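Local coordinates for chitin binding protein (Streptomyces lividans, PDB 5FTZ), which probably uses a single copper ion to cleave chitin chains oxidatively, as a lytic polysaccharide monooxygenase of family AA10, at residues F83-T88 / F96-T101; S41-G46 / A163-S168; P103-N108 / R113-L118; K12-Q15 / G21-A24; D45-S50 / A58-K63. All blocks are in the same frame, centred on the assembly; numbering follows the deposited sequence.

Contact 1: residues F83-T88 / F96-T101; sequences FRWQFT and FKYYVT
The W85 indole has the CD1-CE1 side of F96 over one of its faces, off toward the rim of the indole, with CE2 of W85 standing 3.7 Å from F96 CD1. The two rings meet obliquely, their planes at 51°, and the side chains run past each other in opposite directions. The edge of the same indole is used for polar contact. W85 NE1 donates to Y98 OH at 2.9 Å, the oxygen sitting almost in the indole plane although the N-H...O angle is bent to 142°. Y98 OH also meets H137 NE2 of strand 134-140, which gives this buried hydroxyl two partners. Strands 80-87 and 93-100 belong to different sheets of the immunoglobulin-like beta-sandwich found in AA10 enzymes, and their short axes pass 10.6 Å apart, a gap filled by aromatic rings. F83 closes one end, lying over a face of Y98 toward the rim, with F83 CD2 3.8 Å from Y98 CE2. At the other end F87 and F96 approach from opposite directions and touch through their CZ atoms at 3.9 Å. With CG of F96 anti to its carbonyl carbon (chi1 -61°), the ring extends into the interlayer space, where W155 stacks on it.

Contact 2: residues S41-G46 / A163-S168; sequences SGPADG and AFYACS
CH-pi contact dominates between P43 and Y165. P43 CG sits over the centre of the Y165 ring, 3.9 Å from its centroid and only 12° off the ring normal, while the pyrrolidine and the phenol arrive from opposite directions. Apolar contact continues outward along the same ring: P43 CD is displaced toward the phenolic end and comes within 3.4 Å of Y165 CZ. The tyrosine has CG anti to its carbonyl carbon (chi1 -67°), which sends the ring out from strand 162-171 to meet the loop. This strand is part of one sheet of the beta-sandwich, and residues 41-46 belong to the long loop region between strands 33-35 and 73-74 that packs against it; the contact therefore joins loop to sheet across 116 intervening residues. Backbone shape contributes at G42, whose CA lies 4.0 Å from Y165 OH. A beta carbon here would run into that hydroxyl and into P43 CD, and the backbone has a positive phi there and by itself calls for glycine. Polar contact at the end of the tyrosine is made outside the pair, with Y165 OH hydrogen-bonded to the carbonyl of P35. On the loop, the carbonyls of S41 and P43 both accept from R113 NH2.

Contact 3: residues P103-N108 / R113-L118; sequences PGWNQN and RSDLNL
An Asx turn at N106 and a short 3-10 turn at 113-115 meet in the loop region that links strands 93-100 and 122-125 of the beta-sandwich. D115 joins the two: its OD1 accepts the backbone N-H of N106 at 2.9 Å, with an N-H...O angle of 158°. The donor comes from above the carboxylate plane, 43° out of it. The other oxygen, OD2, is taken by H109 NE2 and the backbone N of A112, so the buried carboxylate ties together three points of the loop. Replacing D115 by an alanine is likely to leave the N106 N-H without its acceptor and H109 without a partner, so that the turn could shift. W105 passes beside D115 at about a right angle, its CB 3.6 Å from D115 O. The indole takes the position between backbone N and carbonyl carbon (chi1 68°), and its NE1 reaches the carbonyl of H148, while Q107 CG lies over one ring face. N106 turns its own amide away from D115, and N106 OD1 receives the backbone N of N108 at 2.9 Å, the donor tilted somewhat from the carbonyl plane.

Contact 4: residues K12-Q15 / G21-A24; sequences KVCQ and GCGA
A disulfide ties the short helix 10-15 to the loop that follows it, closing a small ring of chain between C14 and C22. The two SG atoms are 2.1 Å apart, and the torsion about the S-S bond is -69°. Both cysteines put SG anti to the carbonyl carbon, with chi1 of -73° at C14 and -60° at C22, and the beta carbons approach to 3.5 Å between C14 CB and C22 CB. The contact between the segments is confined to these two side chains, which are buried, while the alpha carbons of C14 and C22 stand 6.0 Å apart. Within the loop, C22 is flanked by glycines: G21 has positive phi, and G23 adopts backbone angles that call for glycine, letting the chain turn on both sides of the bridge. The helix carries its own polar link further round its surface. K12 NZ donates to Q15 OE1 at 2.9 Å from above the carbonyl plane of the amide, and the same ammonium group reaches Y3 OH on strand 2-6. I25 packs on C14, and V13 pairs through its backbone with V19 inside the ring. Being covalent, the bridge keeps the helix end and the returning loop together without relying on packing alone, and reduction would be expected to break this link.

Contact 5: residues D45-S50 / A58-K63; sequences DGTICS and ALDSPK
D60 turns its carboxylate onto the backbone of residues 46-50, and each of its oxygens has a donor there. OD2 takes the hydroxyl of S50, OG to OD2 2.5 Å, a short bond made on the syn side and 19° out of the carboxylate plane. OD1 accepts the backbone N-H of S50 at 2.9 Å from above that plane, with a bent N-H...O angle of 131°. The same N-H also makes a weak bond to T47 O. A water gives OD1 a further donor at 3.0 Å and in turn accepts, weakly, from the N-H of I48. The serine hydroxyl is placed between its backbone N and carbonyl carbon (chi1 64°), which brings OG and N to the same carboxylate. Both segments lie in the long loop region between strands 33-35 and 73-74, on the flank of the beta-sandwich, and D60 draws two turns of it together. With an alanine in place of D60, the S50 hydroxyl would probably lose its acceptor and the S50 N-H be left with its weak bond to T47 O. G46 O, 3.3 Å from D60 CG, is an acceptor too and is met instead by N110 ND2. C49 CB touches L59 O at 3.3 Å, and that carbonyl accepts from R10 NH1. L59 CD1 rests 3.5 Å from C49 O, while the leucine side chain also reaches Q11 and C14 of helix 10-15.

In the fold
Contact 1 lies in the sandwich interior, the F87 side chain about 8 Å from a bound copper; Y165 of contact 2 is about 12 Å from one. The copper sites of this structure involve H1 with H91, and H158 with D159. Contacts 2 and 5 share D45 and G46, have centres 9 Å apart and are joined by the C49-C167 disulfide. R113 of contact 3 ties contact 2 to contact 5, to the latter by a salt bridge from NH1 to D45 OD1 at 2.9 Å. Contact 4 touches contact 5, C14 SG lying 4.0 Å from L59 CD2, but is remote from contact 3, with centres about 24 Å apart.

Contact 1: residues F83-T88 / F96-T101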
# COMPACT_ATOMS: atom_id res chain seq x y z
N PHE A 83 -4.08 16.75 19.38
CA PHE A 83 -3.03 17.02 18.42
C PHE A 83 -3.71 17.18 17.07
O PHE A 83 -4.64 16.41 16.77
CB PHE A 83 -2.00 15.87 18.42
CG PHE A 83 -1.23 15.80 19.68
CD1 PHE A 83 -1.72 15.05 20.77
CD2 PHE A 83 -0.05 16.48 19.82
CE1 PHE A 83 -1.03 15.02 21.95
CE2 PHE A 83 0.64 16.42 21.02
CZ PHE A 83 0.14 15.70 22.08
N ARG A 84 -3.32 18.18 16.28
CA ARG A 84 -4.02 18.43 15.05
C ARG A 84 -3.04 18.74 13.91
O ARG A 84 -2.12 19.56 14.08
CB ARG A 84 -4.98 19.59 15.24
CG ARG A 84 -5.89 19.86 14.06
CD ARG A 84 -7.00 20.88 14.35
NE ARG A 84 -6.47 22.21 14.43
CZ ARG A 84 -7.03 23.22 15.10
NH1 ARG A 84 -8.15 23.05 15.79
NH2 ARG A 84 -6.45 24.41 15.08
N TRP A 85 -3.29 18.09 12.79
CA TRP A 85 -2.60 18.30 11.52
C TRP A 85 -3.52 18.99 10.57
O TRP A 85 -4.74 18.66 10.48
CB TRP A 85 -2.19 16.97 10.88
CG TRP A 85 -1.01 16.27 11.55
CD1 TRP A 85 -1.07 15.55 12.74
CD2 TRP A 85 0.34 16.28 11.17
NE1 TRP A 85 0.16 15.12 13.09
CE2 TRP A 85 1.06 15.49 12.11
CE3 TRP A 85 1.02 16.82 10.09
CZ2 TRP A 85 2.46 15.32 12.02
CZ3 TRP A 85 2.40 16.64 9.99
CH2 TRP A 85 3.09 15.86 10.95
N GLN A 86 -2.94 19.80 9.71
CA GLN A 86 -3.63 20.37 8.54
C GLN A 86 -2.89 19.86 7.33
O GLN A 86 -1.64 19.90 7.28
CB GLN A 86 -3.56 21.90 8.55
CG GLN A 86 -4.20 22.54 9.76
CD GLN A 86 -5.70 22.45 9.87
OE1 GLN A 86 -6.38 22.01 8.95
NE2 GLN A 86 -6.21 22.86 11.02
N PHE A 87 -3.59 19.28 6.35
CA PHE A 87 -2.94 18.74 5.19
C PHE A 87 -3.32 19.52 3.90
O PHE A 87 -4.46 19.93 3.74
CB PHE A 87 -3.38 17.29 4.98
CG PHE A 87 -3.08 16.40 6.15
CD1 PHE A 87 -1.81 16.02 6.47
CD2 PHE A 87 -4.11 15.98 7.00
CE1 PHE A 87 -1.57 15.19 7.56
CE2 PHE A 87 -3.86 15.17 8.08
CZ PHE A 87 -2.59 14.78 8.37
N THR A 88 -2.36 19.69 3.03
CA THR A 88 -2.62 20.19 1.68
C THR A 88 -2.64 19.05 0.68
O THR A 88 -3.14 19.26 -0.43
CB THR A 88 -1.56 21.21 1.26
OG1 THR A 88 -0.28 20.59 1.32
CG2 THR A 88 -1.51 22.38 2.22
N PHE A 96 1.39 8.15 12.72
CA PHE A 96 1.79 9.42 13.37
C PHE A 96 2.50 9.09 14.65
O PHE A 96 1.97 8.26 15.42
CB PHE A 96 0.58 10.32 13.66
CG PHE A 96 -0.19 10.74 12.43
CD1 PHE A 96 0.16 11.88 11.70
CD2 PHE A 96 -1.22 9.98 11.94
CE1 PHE A 96 -0.53 12.26 10.56
CE2 PHE A 96 -1.92 10.35 10.83
CZ PHE A 96 -1.56 11.48 10.12
N LYS A 97 3.62 9.72 14.92
CA LYS A 97 4.35 9.50 16.18
C LYS A 97 4.71 10.84 16.75
O LYS A 97 5.07 11.77 15.98
CB LYS A 97 5.61 8.70 16.01
CG LYS A 97 5.37 7.28 15.55
CD LYS A 97 6.67 6.56 15.31
CE LYS A 97 6.44 5.07 15.19
NZ LYS A 97 7.24 4.57 14.08
N TYR A 98 4.66 10.97 18.05
CA TYR A 98 4.94 12.21 18.73
C TYR A 98 5.96 11.97 19.82
O TYR A 98 5.81 11.04 20.62
CB TYR A 98 3.66 12.80 19.35
CG TYR A 98 2.60 13.09 18.37
CD1 TYR A 98 1.68 12.08 17.98
CD2 TYR A 98 2.45 14.34 17.79
CE1 TYR A 98 0.69 12.32 17.05
CE2 TYR A 98 1.45 14.61 16.85
CZ TYR A 98 0.57 13.62 16.50
OH TYR A 98 -0.43 13.86 15.58
N TYR A 99 7.02 12.77 19.84
CA TYR A 99 8.19 12.62 20.72
C TYR A 99 8.32 13.90 21.52
O TYR A 99 7.92 14.96 21.05
CB TYR A 99 9.49 12.44 19.94
CG TYR A 99 9.52 11.29 18.94
CD1 TYR A 99 8.96 11.39 17.71
CD2 TYR A 99 10.08 10.08 19.29
CE1 TYR A 99 9.01 10.34 16.82
CE2 TYR A 99 10.14 9.02 18.36
CZ TYR A 99 9.61 9.17 17.16
OH TYR A 99 9.59 8.18 16.18
N VAL A 100 8.88 13.84 22.72
CA VAL A 100 9.17 14.99 23.51
C VAL A 100 10.67 15.03 23.90
O VAL A 100 11.30 13.96 24.01
CB VAL A 100 8.27 15.08 24.74
CG1 VAL A 100 8.59 13.98 25.71
CG2 VAL A 100 8.31 16.45 25.39
N THR A 101 11.20 16.18 24.16
CA THR A 101 12.52 16.34 24.71
C THR A 101 12.59 15.82 26.15
O THR A 101 11.58 15.65 26.83
CB THR A 101 12.95 17.80 24.60
OG1 THR A 101 11.88 18.65 25.03
CG2 THR A 101 13.37 18.12 23.16

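Contact 2: residues S41-G46 / A163-S168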
# COMPACT_ATOMS: atom_id res chain seq x y z
N SER A 41 16.94 6.06 11.03
CA SER A 41 17.27 6.80 9.83
C SER A 41 16.55 8.16 9.92
O SER A 41 16.27 8.62 11.01
CB SER A 41 16.90 5.98 8.60
OG SER A 41 15.55 5.66 8.60
N GLY A 42 16.34 8.80 8.79
CA GLY A 42 15.68 10.11 8.75
C GLY A 42 16.69 11.23 8.76
O GLY A 42 17.88 11.02 8.67
N PRO A 43 16.24 12.49 8.90
CA PRO A 43 17.14 13.63 8.86
C PRO A 43 18.25 13.55 9.91
O PRO A 43 18.03 13.10 11.04
CB PRO A 43 16.23 14.84 9.17
CG PRO A 43 14.85 14.31 9.22
CD PRO A 43 14.85 12.83 9.23
N ALA A 44 19.40 14.05 9.51
CA ALA A 44 20.59 14.15 10.40
C ALA A 44 20.30 15.00 11.62
O ALA A 44 19.55 15.97 11.52
CB ALA A 44 21.73 14.75 9.64
N ASP A 45 20.96 14.73 12.74
CA ASP A 45 20.95 15.61 13.91
C ASP A 45 21.28 17.03 13.53
O ASP A 45 22.14 17.31 12.69
CB ASP A 45 21.97 15.09 14.95
CG ASP A 45 21.44 13.92 15.78
OD1 ASP A 45 20.24 13.58 15.76
OD2 ASP A 45 22.28 13.32 16.48
N GLY A 46 20.49 17.93 14.08
CA GLY A 46 20.62 19.34 13.77
C GLY A 46 19.88 19.79 12.55
O GLY A 46 19.91 20.99 12.25
N ALA A 163 8.60 11.03 5.19
CA ALA A 163 7.84 11.44 6.37
C ALA A 163 7.89 12.95 6.43
O ALA A 163 8.84 13.57 5.95
CB ALA A 163 8.39 10.79 7.64
N PHE A 164 6.91 13.52 7.14
CA PHE A 164 6.86 14.96 7.41
C PHE A 164 7.17 15.18 8.85
O PHE A 164 6.70 14.43 9.70
CB PHE A 164 5.52 15.54 7.02
CG PHE A 164 5.30 15.55 5.51
CD1 PHE A 164 4.94 14.39 4.83
CD2 PHE A 164 5.55 16.70 4.79
CE1 PHE A 164 4.78 14.41 3.44
CE2 PHE A 164 5.41 16.69 3.41
CZ PHE A 164 5.09 15.56 2.77
N TYR A 165 8.00 16.18 9.09
CA TYR A 165 8.53 16.49 10.42
C TYR A 165 8.09 17.85 10.88
O TYR A 165 8.16 18.82 10.14
CB TYR A 165 10.06 16.46 10.37
CG TYR A 165 10.58 15.05 10.12
CD1 TYR A 165 10.69 14.54 8.84
CD2 TYR A 165 11.03 14.26 11.16
CE1 TYR A 165 11.15 13.23 8.60
CE2 TYR A 165 11.43 12.95 10.94
CZ TYR A 165 11.50 12.44 9.67
OH TYR A 165 11.93 11.12 9.53
N ALA A 166 7.60 17.94 12.13
CA ALA A 166 7.12 19.23 12.63
C ALA A 166 7.49 19.38 14.12
O ALA A 166 6.99 18.63 14.96
CB ALA A 166 5.62 19.36 12.47
N CYS A 167 8.39 20.31 14.37
CA CYS A 167 8.81 20.62 15.76
C CYS A 167 7.91 21.70 16.32
O CYS A 167 7.78 22.76 15.66
CB CYS A 167 10.24 21.14 15.78
SG CYS A 167 11.40 19.82 15.33
N SER A 168 7.40 21.53 17.54
CA SER A 168 6.60 22.52 18.20
C SER A 168 7.23 22.86 19.52
O SER A 168 7.42 21.97 20.38
CB SER A 168 5.21 22.04 18.40
OG SER A 168 4.55 21.69 17.20

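Contact 3: residues P103-N108 / R113-L118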
# COMPACT_ATOMS: atom_id res chain seq x y z
N PRO A 103 14.22 16.01 30.16
CA PRO A 103 14.79 17.01 31.08
C PRO A 103 16.26 17.25 30.88
O PRO A 103 17.01 16.32 30.68
CB PRO A 103 14.49 16.41 32.47
CG PRO A 103 13.34 15.53 32.24
CD PRO A 103 13.65 14.90 30.89
N GLY A 104 16.66 18.50 30.85
CA GLY A 104 18.07 18.83 30.70
C GLY A 104 18.55 18.84 29.27
O GLY A 104 19.76 18.96 29.01
N TRP A 105 17.63 18.77 28.29
CA TRP A 105 18.01 18.81 26.88
C TRP A 105 18.76 20.12 26.54
O TRP A 105 18.57 21.13 27.24
CB TRP A 105 16.77 18.62 26.01
CG TRP A 105 15.78 19.73 26.03
CD1 TRP A 105 14.87 20.07 27.03
CD2 TRP A 105 15.53 20.66 24.97
NE1 TRP A 105 14.09 21.12 26.64
CE2 TRP A 105 14.45 21.47 25.37
CE3 TRP A 105 16.07 20.84 23.71
CZ2 TRP A 105 13.94 22.47 24.56
CZ3 TRP A 105 15.55 21.81 22.92
CH2 TRP A 105 14.52 22.62 23.33
N ASN A 106 19.55 20.05 25.46
CA ASN A 106 20.38 21.16 25.09
C ASN A 106 19.53 22.15 24.27
O ASN A 106 19.28 21.97 23.08
CB ASN A 106 21.60 20.71 24.33
CG ASN A 106 22.56 21.82 24.04
OD1 ASN A 106 22.28 23.03 24.19
ND2 ASN A 106 23.74 21.43 23.54
N GLN A 107 19.13 23.22 24.92
CA GLN A 107 18.28 24.24 24.32
C GLN A 107 19.08 25.25 23.49
O GLN A 107 18.49 26.15 22.92
CB GLN A 107 17.53 25.00 25.42
CG GLN A 107 16.60 24.14 26.21
CD GLN A 107 15.75 24.91 27.15
OE1 GLN A 107 15.11 25.92 26.75
NE2 GLN A 107 15.57 24.37 28.33
N ASN A 108 20.40 25.14 23.49
CA ASN A 108 21.27 26.11 22.84
C ASN A 108 21.89 25.65 21.55
O ASN A 108 22.71 26.36 20.98
CB ASN A 108 22.37 26.47 23.84
CG ASN A 108 21.79 27.13 25.05
OD1 ASN A 108 20.98 28.01 24.91
ND2 ASN A 108 22.17 26.69 26.23
N ARG A 113 18.80 13.97 18.17
CA ARG A 113 18.29 12.77 18.86
C ARG A 113 18.64 12.72 20.34
O ARG A 113 17.85 12.26 21.14
CB ARG A 113 18.74 11.52 18.13
CG ARG A 113 18.05 11.33 16.78
CD ARG A 113 18.91 10.42 15.89
NE ARG A 113 18.29 10.20 14.60
CZ ARG A 113 18.23 11.06 13.58
NH1 ARG A 113 18.73 12.28 13.67
NH2 ARG A 113 17.61 10.70 12.48
N SER A 114 19.83 13.18 20.71
CA SER A 114 20.26 13.16 22.11
C SER A 114 19.39 14.03 23.02
O SER A 114 19.34 13.86 24.23
CB SER A 114 21.71 13.62 22.22
OG SER A 114 21.96 14.87 21.55
N ASP A 115 18.66 14.99 22.40
CA ASP A 115 17.72 15.84 23.17
C ASP A 115 16.37 15.22 23.41
O ASP A 115 15.64 15.70 24.26
CB ASP A 115 17.50 17.14 22.42
CG ASP A 115 18.80 17.92 22.24
OD1 ASP A 115 19.47 18.10 23.28
OD2 ASP A 115 19.16 18.30 21.06
N LEU A 116 16.06 14.17 22.68
CA LEU A 116 14.74 13.60 22.62
C LEU A 116 14.62 12.32 23.40
O LEU A 116 15.57 11.49 23.42
CB LEU A 116 14.33 13.36 21.17
CG LEU A 116 14.00 14.58 20.33
CD1 LEU A 116 14.08 14.28 18.82
CD2 LEU A 116 12.65 15.17 20.73
N ASN A 117 13.48 12.09 24.02
CA ASN A 117 13.11 10.76 24.45
C ASN A 117 12.69 10.02 23.20
O ASN A 117 11.65 10.36 22.57
CB ASN A 117 12.01 10.86 25.49
CG ASN A 117 11.52 9.50 25.94
OD1 ASN A 117 11.83 8.47 25.37
ND2 ASN A 117 10.76 9.53 27.01
N LEU A 118 13.47 9.03 22.73
CA LEU A 118 13.22 8.45 21.45
C LEU A 118 12.13 7.35 21.43
O LEU A 118 11.80 6.88 20.33
CB LEU A 118 14.52 7.95 20.87
CG LEU A 118 15.56 9.03 20.56
CD1 LEU A 118 16.81 8.28 20.12
CD2 LEU A 118 15.10 9.97 19.51

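Contact 4: residues K12-Q15 / G21-A24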
# COMPACT_ATOMS: atom_id res chain seq x y z
N LYS A 12 4.59 26.55 10.97
CA LYS A 12 3.34 27.31 10.95
C LYS A 12 3.48 28.65 11.62
O LYS A 12 2.88 29.63 11.13
CB LYS A 12 2.23 26.47 11.57
CG LYS A 12 0.83 27.10 11.53
CD LYS A 12 0.40 27.48 10.13
CE LYS A 12 -1.09 27.82 10.13
NZ LYS A 12 -1.51 28.06 8.74
N VAL A 13 4.25 28.79 12.70
CA VAL A 13 4.47 30.09 13.27
C VAL A 13 5.24 30.98 12.32
O VAL A 13 5.01 32.20 12.30
CB VAL A 13 5.09 30.14 14.67
CG1 VAL A 13 4.20 29.38 15.66
CG2 VAL A 13 6.47 29.68 14.76
N CYS A 14 6.08 30.41 11.48
CA CYS A 14 6.74 31.19 10.42
C CYS A 14 5.70 31.63 9.36
O CYS A 14 5.60 32.83 9.02
CB CYS A 14 7.87 30.34 9.83
SG CYS A 14 9.32 30.14 10.87
N GLN A 15 4.81 30.77 8.95
CA GLN A 15 3.83 31.14 7.92
C GLN A 15 2.80 32.15 8.45
O GLN A 15 2.37 33.04 7.68
CB GLN A 15 3.17 29.92 7.34
CG GLN A 15 2.17 30.20 6.22
CD GLN A 15 0.80 30.49 6.77
OE1 GLN A 15 0.41 30.08 7.87
NE2 GLN A 15 0.01 31.21 5.97
N GLY A 21 11.27 36.47 9.39
CA GLY A 21 12.64 36.19 8.99
C GLY A 21 12.95 34.73 8.66
O GLY A 21 14.10 34.40 8.47
N CYS A 22 11.94 33.87 8.48
CA CYS A 22 12.20 32.45 8.35
C CYS A 22 12.55 31.98 6.98
O CYS A 22 12.99 30.82 6.86
CB CYS A 22 10.99 31.60 8.75
SG CYS A 22 10.43 31.84 10.48
N GLY A 23 12.44 32.85 5.97
CA GLY A 23 12.82 32.43 4.61
C GLY A 23 11.68 31.71 3.89
O GLY A 23 10.50 31.96 4.12
N ALA A 24 12.07 30.80 3.01
CA ALA A 24 11.18 30.12 2.05
C ALA A 24 9.99 29.42 2.73
O ALA A 24 8.93 29.29 2.14
CB ALA A 24 11.96 29.08 1.23

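Contact 5: residues D45-S50 / A58-K63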
# COMPACT_ATOMS: atom_id res chain seq x y z
N ASP A 45 20.96 14.73 12.74
CA ASP A 45 20.95 15.61 13.91
C ASP A 45 21.28 17.03 13.53
O ASP A 45 22.14 17.31 12.69
CB ASP A 45 21.97 15.09 14.95
CG ASP A 45 21.44 13.92 15.78
OD1 ASP A 45 20.24 13.58 15.76
OD2 ASP A 45 22.28 13.32 16.48
N GLY A 46 20.49 17.93 14.08
CA GLY A 46 20.62 19.34 13.77
C GLY A 46 19.88 19.79 12.55
O GLY A 46 19.91 20.99 12.25
N THR A 47 19.23 18.87 11.85
CA THR A 47 18.40 19.20 10.68
C THR A 47 17.05 18.49 10.81
O THR A 47 16.29 18.47 9.83
CB THR A 47 19.02 18.79 9.36
OG1 THR A 47 18.97 17.35 9.21
CG2 THR A 47 20.43 19.30 9.21
N ILE A 48 16.68 18.07 12.01
CA ILE A 48 15.44 17.36 12.19
C ILE A 48 14.25 18.25 11.88
O ILE A 48 13.35 17.88 11.08
CB ILE A 48 15.31 16.76 13.58
CG1 ILE A 48 16.41 15.69 13.80
CG2 ILE A 48 13.96 16.11 13.77
CD1 ILE A 48 16.62 15.38 15.26
N CYS A 49 14.22 19.44 12.46
CA CYS A 49 13.05 20.32 12.33
C CYS A 49 12.90 20.88 10.94
O CYS A 49 11.79 21.28 10.57
CB CYS A 49 13.09 21.45 13.34
SG CYS A 49 13.20 20.87 15.07
N SER A 50 13.95 20.85 10.11
CA SER A 50 13.90 21.24 8.71
C SER A 50 13.76 20.05 7.77
O SER A 50 13.77 20.23 6.57
CB SER A 50 15.15 22.04 8.29
OG SER A 50 16.33 21.25 8.39
N ALA A 58 16.17 27.74 9.00
CA ALA A 58 15.67 28.53 10.15
C ALA A 58 14.89 27.71 11.15
O ALA A 58 14.90 28.00 12.36
CB ALA A 58 14.84 29.70 9.69
N LEU A 59 14.18 26.69 10.69
CA LEU A 59 13.42 25.84 11.62
C LEU A 59 14.23 25.06 12.61
O LEU A 59 13.71 24.68 13.66
CB LEU A 59 12.56 24.84 10.82
CG LEU A 59 11.57 25.41 9.81
CD1 LEU A 59 10.79 24.28 9.15
CD2 LEU A 59 10.63 26.41 10.47
N ASP A 60 15.49 24.79 12.27
CA ASP A 60 16.39 24.04 13.17
C ASP A 60 17.11 24.84 14.23
O ASP A 60 17.72 24.26 15.14
CB ASP A 60 17.50 23.40 12.34
CG ASP A 60 17.04 22.43 11.36
OD1 ASP A 60 16.25 21.54 11.72
OD2 ASP A 60 17.57 22.50 10.20
N SER A 61 17.11 26.16 14.09
CA SER A 61 17.81 27.01 15.03
C SER A 61 17.18 26.92 16.42
O SER A 61 15.94 26.75 16.51
CB SER A 61 17.79 28.41 14.52
OG SER A 61 18.38 29.28 15.47
N PRO A 62 17.98 27.05 17.49
CA PRO A 62 17.41 27.05 18.83
C PRO A 62 16.61 28.33 19.14
O PRO A 62 15.93 28.37 20.16
CB PRO A 62 18.64 26.98 19.70
CG PRO A 62 19.76 27.48 18.90
CD PRO A 62 19.46 27.10 17.50
N LYS A 63 16.72 29.37 18.31
CA LYS A 63 16.00 30.62 18.50
C LYS A 63 15.28 30.94 17.19
O LYS A 63 15.65 30.43 16.13
CB LYS A 63 16.97 31.75 18.79
CG LYS A 63 17.86 31.55 20.03
CD LYS A 63 17.05 31.64 21.24
CE LYS A 63 17.93 31.74 22.49
NZ LYS A 63 17.11 32.09 23.67
O HOH W 1 17.05 19.96 14.15